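PDB 3FNR: arginyl-tRNA synthetase, which catalyses the ATP-dependent attachment of L-arginine to tRNA(Arg), releasing AMP and diphosphate. Local coordinates for residues H227-K230 with M231-Y235. The protein carries 1 engineered substitution. Sequence-based numbering, arbitrary orientation.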
ATOM      1  N   HIS A 227     -17.357   9.323  -5.258  1.00 30.34           N
ATOM      2  CA  HIS A 227     -16.732  10.322  -4.404  1.00 31.78           C
ATOM      3  C   HIS A 227     -17.727  11.089  -3.542  1.00 33.77           C
ATOM      4  O   HIS A 227     -17.421  11.421  -2.390  1.00 35.55           O
ATOM      5  CB  HIS A 227     -15.855  11.247  -5.232  1.00 32.89           C
ATOM      6  CG  HIS A 227     -14.489  10.693  -5.477  1.00 40.00           C
ATOM      7  ND1 HIS A 227     -14.219   9.797  -6.491  1.00 40.17           N
ATOM      8  CD2 HIS A 227     -13.324  10.877  -4.813  1.00 41.62           C
ATOM      9  CE1 HIS A 227     -12.940   9.470  -6.452  1.00 42.60           C
ATOM     10  NE2 HIS A 227     -12.375  10.111  -5.444  1.00 47.08           N
ATOM     11  N   LYS A 228     -18.921  11.335  -4.085  1.00 29.79           N
ATOM     12  CA  LYS A 228     -20.015  11.944  -3.327  1.00 32.21           C
ATOM     13  C   LYS A 228     -20.365  11.094  -2.102  1.00 34.57           C
ATOM     14  O   LYS A 228     -20.532  11.620  -1.003  1.00 41.05           O
ATOM     15  CB  LYS A 228     -21.254  12.115  -4.213  1.00 30.24           C
ATOM     16  CG  LYS A 228     -22.435  12.784  -3.494  1.00 33.21           C
ATOM     17  CD  LYS A 228     -23.661  12.862  -4.383  1.00 40.28           C
ATOM     18  CE  LYS A 228     -24.859  13.389  -3.618  1.00 40.75           C
ATOM     19  NZ  LYS A 228     -25.468  12.316  -2.786  1.00 43.54           N
ATOM     20  N   ASP A 229     -20.486   9.785  -2.308  1.00 30.17           N
ATOM     21  CA  ASP A 229     -20.647   8.836  -1.200  1.00 35.74           C
ATOM     22  C   ASP A 229     -19.470   8.907  -0.204  1.00 31.58           C
ATOM     23  O   ASP A 229     -19.698   9.158   0.975  1.00 41.93           O
ATOM     24  CB  ASP A 229     -20.839   7.421  -1.747  1.00 27.68           C
ATOM     25  CG  ASP A 229     -20.896   6.349  -0.647  1.00 36.35           C
ATOM     26  OD1 ASP A 229     -21.200   6.648   0.523  1.00 36.01           O
ATOM     27  OD2 ASP A 229     -20.647   5.177  -0.975  1.00 26.45           O
ATOM     28  N   LYS A 230     -18.230   8.726  -0.668  1.00 32.62           N
ATOM     29  CA  LYS A 230     -17.051   8.789   0.239  1.00 31.33           C
ATOM     30  C   LYS A 230     -16.958  10.066   1.083  1.00 36.16           C
ATOM     31  O   LYS A 230     -16.660  10.004   2.281  1.00 35.96           O
ATOM     32  CB  LYS A 230     -15.742   8.622  -0.527  1.00 30.29           C
ATOM     33  CG  LYS A 230     -15.487   7.245  -1.090  1.00 29.44           C
ATOM     34  CD  LYS A 230     -14.023   7.103  -1.508  1.00 24.24           C
ATOM     35  CE  LYS A 230     -13.651   8.093  -2.570  1.00 22.65           C
ATOM     36  NZ  LYS A 230     -12.237   7.928  -3.036  1.00 33.31           N
ATOM     37  N   MET A 231     -17.223  11.216   0.464  1.00 30.95           N
ATOM     38  CA  MET A 231     -17.086  12.518   1.148  1.00 31.55           C
ATOM     39  C   MET A 231     -18.251  12.881   2.067  1.00 36.48           C
ATOM     40  O   MET A 231     -18.189  13.874   2.807  1.00 29.50           O
ATOM     41  CB  MET A 231     -16.887  13.636   0.127  1.00 30.46           C
ATOM     42  CG  MET A 231     -15.626  13.473  -0.708  1.00 39.24           C
ATOM     43  SD  MET A 231     -14.256  14.423  -0.059  1.00 50.51           S
ATOM     44  CE  MET A 231     -14.555  15.917  -0.969  1.00 41.36           C
ATOM     45  N   SER A 232     -19.325  12.101   2.021  1.00 31.04           N
ATOM     46  CA  SER A 232     -20.471  12.405   2.870  1.00 33.90           C
ATOM     47  C   SER A 232     -20.614  11.322   3.925  1.00 37.78           C
ATOM     48  O   SER A 232     -21.727  10.978   4.332  1.00 39.32           O
ATOM     49  CB  SER A 232     -21.741  12.505   2.019  1.00 37.20           C
ATOM     50  OG  SER A 232     -21.979  11.267   1.373  1.00 32.24           O
ATOM     51  N   ARG A 233     -19.483  10.782   4.367  1.00 35.90           N
ATOM     52  CA  ARG A 233     -19.501   9.675   5.327  1.00 37.46           C
ATOM     53  C   ARG A 233     -19.048  10.066   6.730  1.00 38.16           C
ATOM     54  O   ARG A 233     -19.028   9.234   7.636  1.00 44.22           O
ATOM     55  CB  ARG A 233     -18.678   8.499   4.810  1.00 35.18           C
ATOM     56  CG  ARG A 233     -19.385   7.632   3.793  1.00 31.24           C
ATOM     57  CD  ARG A 233     -18.547   6.386   3.527  1.00 34.33           C
ATOM     58  NE  ARG A 233     -18.576   5.975   2.130  1.00 36.08           N
ATOM     59  CZ  ARG A 233     -17.763   5.066   1.608  1.00 41.51           C
ATOM     60  NH1 ARG A 233     -16.856   4.471   2.376  1.00 29.32           N
ATOM     61  NH2 ARG A 233     -17.856   4.756   0.319  1.00 33.39           N
ATOM     62  N   GLY A 234     -18.683  11.330   6.916  1.00 42.65           N
ATOM     63  CA  GLY A 234     -18.290  11.809   8.239  1.00 40.39           C
ATOM     64  C   GLY A 234     -16.799  11.771   8.554  1.00 44.66           C
ATOM     65  O   GLY A 234     -16.399  12.107   9.670  1.00 45.35           O
ATOM     66  N   TYR A 235     -15.977  11.360   7.590  1.00 39.76           N
ATOM     67  CA  TYR A 235     -14.520  11.346   7.783  1.00 41.54           C
ATOM     68  C   TYR A 235     -13.947  12.751   7.687  1.00 38.99           C
ATOM     69  O   TYR A 235     -14.411  13.554   6.883  1.00 38.19           O
ATOM     70  CB  TYR A 235     -13.828  10.455   6.745  1.00 34.26           C
ATOM     71  CG  TYR A 235     -14.188   9.000   6.869  1.00 34.48           C
ATOM     72  CD1 TYR A 235     -13.527   8.172   7.780  1.00 33.80           C
ATOM     73  CD2 TYR A 235     -15.193   8.444   6.077  1.00 36.69           C
ATOM     74  CE1 TYR A 235     -13.859   6.839   7.900  1.00 42.06           C
ATOM     75  CE2 TYR A 235     -15.535   7.106   6.194  1.00 30.86           C
ATOM     76  CZ  TYR A 235     -14.868   6.311   7.101  1.00 33.91           C
ATOM     77  OH  TYR A 235     -15.200   4.987   7.208  1.00 35.78           O
TER
HETATM   78  O   HOH W   1     -22.385   8.666   2.105  1.00 35.38           O
HETATM   79  O   HOH W   2     -16.426  11.411   4.554  1.00 35.57           O
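Asp229 and Arg233 form a two-pronged salt bridge, four residues apart, from the helix to the loop that follows it. Arg233 NE gives the straighter bond, 3.1 Å from Asp229 OD1 at an N-H...O angle of 156°. The second, from NH2 to OD2, is weak. The pairing is not flat: the carboxylate and guanidinium planes are 45° apart, and NE meets OD1 from above the carboxylate plane. Asp229 points its CB away from the loop, but chi1 of 175°, with CG anti to the backbone N, swings the carboxylate back to Arg233. Both ends have further partners, since Tyr171 OH bonds to Asp229 OD2 and Glu73 pairs with Arg233 NH1. Lys230 contributes an aliphatic contact, its CG lying over one face of the guanidinium, 3.7 Å from Arg233 NH2. Its NZ runs on to a salt bridge with Glu35.

The contact lies at the C-terminal part of helix 219-231. A short loop leads on to strand 237-243 of the parallel core of the Rossmann-fold catalytic domain of class I synthetases, where it lies beside strand 31-35. Met231 N makes the helical i to i-4 bond to His227 O, at 2.9 Å. Ser232 N bonds to Asp229 O, three residues back.

Two waters fill in the polar contacts. One bridges Asp229 OD1 and Ser232 OG, lying 2.7 Å from Ser232 OG. The other donates to Lys230 O at 2.7 Å and accepts from Arg233 N and Tyr235 N, so it ties the last turn of the helix to the loop.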